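Long-range contact in catalase (Corynebacterium glutamicum, PDB 4B7H), which breaks down hydrogen peroxide to water and oxygen at a haem, carries bound NADPH, and is inhibited by nitric oxide: residues Ala183-Thr191 / Asp452-Tyr460. Residues are numbered along the deposited sequence; the frame is centred on the assembly and turned at random.
Sequences APESAHQVT and DFIQPGILY. With NDP (NADPH dihydro-nicotinamide-adenine-dinucleotide phosphate), chain H.
His-188 presents one ring face to Gln-455, whose CB lies over that face, 3.8 Å from the ring centroid, a CH-pi contact. The Gln-455 amide plane stands 81° from the ring. Gln-455 OE1 accepts from Thr-296 N, while His-188 ND1 bonds to Thr-294 O. With CG anti to the backbone N (chi1 -164°), the His-188 ring reaches the NADPH. His-188 NE2 and ribose O2D of NDP share a hydrogen bond of 2.7 Å, so both ring nitrogens are engaged and the ring is fixed at the cofactor. Pro-456 packs its ring against the His-188 backbone, CG to CA 3.7 Å. Thr-191 crosses Pro-456 at about a right angle; its OG1 bonds back to Ala-187 O. Ala-187 CB meets Phe-453 CE1 obliquely at 3.6 Å, and Pro-184 CB touches CZ of the same ring. No direct hydrogen bond joins the segments; one water links Glu-185 O, His-188 N and Asp-452 O. Asp-452 OD1 forms a salt bridge with Arg-150 of its own chain; OD2 is hydrogen-bonded to Ser-417 of the second subunit. His-188, Gln-455 and Leu-459 line the NADPH pocket, where catalase-family helix 187-194 meets helix 454-463 of the catalase-related C-terminal region. The axes of 187-191 and 454-460 approach to 8.3 Å, 30° from parallel, flanked by helices 466-479 and 487-498.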
loop_
_atom_site.group_PDB
_atom_site.type_symbol
_atom_site.label_atom_id
_atom_site.label_comp_id
_atom_site.label_asym_id
_atom_site.label_seq_id
_atom_site.Cartn_x
_atom_site.Cartn_y
_atom_site.Cartn_z
ATOM N N ALA A 183 -31.271 11.134 14.323
ATOM C CA ALA A 183 -30.397 12.305 14.244
ATOM C C ALA A 183 -31.192 13.442 13.617
ATOM O O ALA A 183 -30.954 13.812 12.467
ATOM C CB ALA A 183 -29.148 11.992 13.408
ATOM N N PRO A 184 -32.152 14.000 14.369
ATOM C CA PRO A 184 -33.109 14.958 13.809
ATOM C C PRO A 184 -32.480 16.252 13.311
ATOM O O PRO A 184 -33.148 16.994 12.592
ATOM C CB PRO A 184 -34.066 15.234 14.979
ATOM C CG PRO A 184 -33.272 14.886 16.212
ATOM C CD PRO A 184 -32.424 13.720 15.790
ATOM N N GLU A 185 -31.224 16.520 13.667
ATOM C CA GLU A 185 -30.500 17.638 13.063
ATOM C C GLU A 185 -30.450 17.517 11.531
ATOM O O GLU A 185 -30.216 18.514 10.828
ATOM C CB GLU A 185 -29.083 17.759 13.637
ATOM C CG GLU A 185 -28.163 16.563 13.374
ATOM C CD GLU A 185 -28.093 15.612 14.553
ATOM O OE1 GLU A 185 -29.162 15.253 15.094
ATOM O OE2 GLU A 185 -26.964 15.234 14.956
ATOM N N SER A 186 -30.687 16.301 11.025
ATOM C CA SER A 186 -30.726 16.017 9.588
ATOM C C SER A 186 -31.927 16.618 8.848
ATOM O O SER A 186 -31.948 16.631 7.618
ATOM C CB SER A 186 -30.728 14.499 9.364
ATOM O OG SER A 186 -31.939 13.910 9.830
ATOM N N ALA A 187 -32.926 17.105 9.581
ATOM C CA ALA A 187 -34.188 17.484 8.950
ATOM C C ALA A 187 -34.056 18.561 7.870
ATOM O O ALA A 187 -34.721 18.490 6.838
ATOM C CB ALA A 187 -35.217 17.877 9.996
ATOM N N HIS A 188 -33.201 19.555 8.090
ATOM C CA HIS A 188 -33.061 20.603 7.083
ATOM C C HIS A 188 -32.597 20.029 5.752
ATOM O O HIS A 188 -33.246 20.226 4.716
ATOM C CB HIS A 188 -32.112 21.713 7.545
ATOM C CG HIS A 188 -32.226 22.966 6.735
ATOM N ND1 HIS A 188 -31.496 24.101 7.008
ATOM C CD2 HIS A 188 -32.989 23.262 5.655
ATOM C CE1 HIS A 188 -31.805 25.043 6.133
ATOM N NE2 HIS A 188 -32.715 24.561 5.305
ATOM N N GLN A 189 -31.494 19.291 5.777
ATOM C CA GLN A 189 -30.954 18.773 4.530
ATOM C C GLN A 189 -31.814 17.665 3.922
ATOM O O GLN A 189 -31.909 17.559 2.696
ATOM C CB GLN A 189 -29.508 18.300 4.695
ATOM C CG GLN A 189 -28.948 17.669 3.432
ATOM C CD GLN A 189 -28.973 18.608 2.240
ATOM O OE1 GLN A 189 -28.910 19.826 2.395
ATOM N NE2 GLN A 189 -29.038 18.043 1.038
ATOM N N VAL A 190 -32.454 16.848 4.757
ATOM C CA VAL A 190 -33.315 15.808 4.204
ATOM C C VAL A 190 -34.506 16.427 3.459
ATOM O O VAL A 190 -34.906 15.933 2.399
ATOM C CB VAL A 190 -33.754 14.783 5.268
ATOM C CG1 VAL A 190 -34.725 13.784 4.675
ATOM C CG2 VAL A 190 -32.533 14.056 5.821
ATOM N N THR A 191 -35.032 17.540 3.968
ATOM C CA THR A 191 -36.114 18.235 3.273
ATOM C C THR A 191 -35.638 18.754 1.909
ATOM O O THR A 191 -36.342 18.631 0.903
ATOM C CB THR A 191 -36.667 19.374 4.143
ATOM O OG1 THR A 191 -37.132 18.831 5.382
ATOM C CG2 THR A 191 -37.821 20.081 3.448
ATOM N N ASP A 452 -34.019 21.930 15.369
ATOM C CA ASP A 452 -33.718 21.067 14.226
ATOM C C ASP A 452 -34.719 21.180 13.078
ATOM O O ASP A 452 -34.469 20.662 11.992
ATOM C CB ASP A 452 -33.628 19.603 14.666
ATOM C CG ASP A 452 -32.442 19.331 15.571
ATOM O OD1 ASP A 452 -31.430 20.063 15.482
ATOM O OD2 ASP A 452 -32.505 18.370 16.363
ATOM N N PHE A 453 -35.841 21.855 13.307
ATOM C CA PHE A 453 -36.956 21.790 12.372
ATOM C C PHE A 453 -37.445 23.105 11.773
ATOM O O PHE A 453 -38.151 23.081 10.768
ATOM C CB PHE A 453 -38.145 21.067 13.017
ATOM C CG PHE A 453 -37.853 19.640 13.365
ATOM C CD1 PHE A 453 -37.828 18.671 12.377
ATOM C CD2 PHE A 453 -37.581 19.270 14.678
ATOM C CE1 PHE A 453 -37.553 17.351 12.692
ATOM C CE2 PHE A 453 -37.293 17.955 14.999
ATOM C CZ PHE A 453 -37.285 16.993 14.001
ATOM N N ILE A 454 -37.096 24.243 12.369
ATOM C CA ILE A 454 -37.685 25.503 11.911
ATOM C C ILE A 454 -37.304 25.854 10.471
ATOM O O ILE A 454 -38.154 26.267 9.682
ATOM C CB ILE A 454 -37.418 26.690 12.879
ATOM C CG1 ILE A 454 -38.298 27.887 12.502
ATOM C CG2 ILE A 454 -35.936 27.079 12.905
ATOM C CD1 ILE A 454 -39.772 27.560 12.469
ATOM N N GLN A 455 -36.039 25.673 10.112
ATOM C CA GLN A 455 -35.616 26.049 8.767
ATOM C C GLN A 455 -36.246 25.221 7.632
ATOM O O GLN A 455 -36.694 25.795 6.648
ATOM C CB GLN A 455 -34.088 26.147 8.659
ATOM C CG GLN A 455 -33.517 27.353 9.425
ATOM C CD GLN A 455 -32.143 27.745 8.943
ATOM O OE1 GLN A 455 -31.435 26.939 8.351
ATOM N NE2 GLN A 455 -31.758 28.986 9.188
ATOM N N PRO A 456 -36.294 23.878 7.758
ATOM C CA PRO A 456 -37.034 23.176 6.700
ATOM C C PRO A 456 -38.527 23.492 6.741
ATOM O O PRO A 456 -39.185 23.431 5.700
ATOM C CB PRO A 456 -36.788 21.688 7.008
ATOM C CG PRO A 456 -36.343 21.651 8.445
ATOM C CD PRO A 456 -35.584 22.935 8.643
ATOM N N GLY A 457 -39.057 23.810 7.920
ATOM C CA GLY A 457 -40.446 24.239 8.042
ATOM C C GLY A 457 -40.701 25.526 7.276
ATOM O O GLY A 457 -41.709 25.656 6.582
ATOM N N ILE A 458 -39.772 26.473 7.402
ATOM C CA ILE A 458 -39.806 27.731 6.658
ATOM C C ILE A 458 -39.720 27.493 5.144
ATOM O O ILE A 458 -40.457 28.106 4.360
ATOM C CB ILE A 458 -38.678 28.685 7.127
ATOM C CG1 ILE A 458 -38.984 29.218 8.530
ATOM C CG2 ILE A 458 -38.519 29.850 6.167
ATOM C CD1 ILE A 458 -37.845 30.006 9.162
ATOM N N LEU A 459 -38.820 26.606 4.729
ATOM C CA LEU A 459 -38.725 26.236 3.320
ATOM C C LEU A 459 -40.084 25.740 2.817
ATOM O O LEU A 459 -40.579 26.200 1.788
ATOM C CB LEU A 459 -37.641 25.171 3.109
ATOM C CG LEU A 459 -37.471 24.524 1.724
ATOM C CD1 LEU A 459 -37.136 25.554 0.650
ATOM C CD2 LEU A 459 -36.394 23.437 1.770
ATOM N N TYR A 460 -40.698 24.831 3.569
ATOM C CA TYR A 460 -42.005 24.290 3.201
ATOM C C TYR A 460 -43.122 25.339 3.198
ATOM O O TYR A 460 -43.909 25.413 2.255
ATOM C CB TYR A 460 -42.380 23.122 4.125
ATOM C CG TYR A 460 -43.643 22.404 3.706
ATOM C CD1 TYR A 460 -43.630 21.488 2.661
ATOM C CD2 TYR A 460 -44.853 22.651 4.345
ATOM C CE1 TYR A 460 -44.793 20.829 2.266
ATOM C CE2 TYR A 460 -46.019 21.996 3.960
ATOM C CZ TYR A 460 -45.980 21.091 2.922
ATOM O OH TYR A 460 -47.132 20.443 2.539
HETATM P PA NDP H . -35.228 33.357 0.387
HETATM O O1A NDP H . -36.595 33.482 -0.178
HETATM O O2A NDP H . -34.446 34.621 0.293
HETATM O O5B NDP H . -34.470 32.186 -0.400
HETATM C C5B NDP H . -35.097 30.942 -0.603
HETATM C C4B NDP H . -34.087 30.059 -1.317
HETATM O O4B NDP H . -34.655 28.772 -1.517
HETATM C C3B NDP H . -33.719 30.633 -2.686
HETATM O O3B NDP H . -32.322 30.530 -2.890
HETATM C C2B NDP H . -34.499 29.736 -3.629
HETATM O O2B NDP H . -33.988 29.647 -4.946
HETATM C C1B NDP H . -34.449 28.422 -2.864
HETATM N N9A NDP H . -35.374 27.400 -3.394
HETATM C C8A NDP H . -36.416 27.588 -4.266
HETATM N N7A NDP H . -36.993 26.392 -4.520
HETATM C C5A NDP H . -36.328 25.436 -3.824
HETATM C C6A NDP H . -36.499 24.057 -3.723
HETATM N N6A NDP H . -37.225 23.403 -4.630
HETATM N N1A NDP H . -35.655 23.336 -2.909
HETATM C C2A NDP H . -34.647 23.970 -2.211
HETATM N N3A NDP H . -34.480 25.336 -2.319
HETATM C C4A NDP H . -35.308 26.058 -3.114
HETATM O O3 NDP H . -35.360 32.828 1.912
HETATM P PN NDP H . -34.121 32.544 2.910
HETATM O O1N NDP H . -32.823 32.847 2.244
HETATM O O2N NDP H . -34.476 33.183 4.200
HETATM O O5D NDP H . -34.202 30.953 3.143
HETATM C C5D NDP H . -35.458 30.321 3.309
HETATM C C4D NDP H . -35.289 28.823 3.158
HETATM O O4D NDP H . -34.837 28.547 1.847
HETATM C C3D NDP H . -34.230 28.285 4.107
HETATM O O3D NDP H . -34.803 27.853 5.333
HETATM C C2D NDP H . -33.600 27.158 3.307
HETATM O O2D NDP H . -34.261 25.956 3.592
HETATM C C1D NDP H . -33.878 27.497 1.846
HETATM N N1N NDP H . -32.652 27.923 1.138
HETATM C C2N NDP H . -31.842 28.852 1.725
HETATM C C3N NDP H . -30.679 29.307 1.124
HETATM C C7N NDP H . -29.854 30.312 1.859
HETATM O O7N NDP H . -28.472 30.328 1.642
HETATM N N7N NDP H . -30.430 31.149 2.715
HETATM C C4N NDP H . -30.224 28.808 -0.231
HETATM C C5N NDP H . -31.182 27.794 -0.787
HETATM C C6N NDP H . -32.328 27.403 -0.091
HETATM P P2B NDP H . -34.562 30.599 -6.119
HETATM O O1X NDP H . -36.063 30.407 -6.182
HETATM O O2X NDP H . -34.204 32.030 -5.781
HETATM O O3X NDP H . -33.890 30.164 -7.408
HETATM O O HOH W 1 -32.037 20.551 10.772
#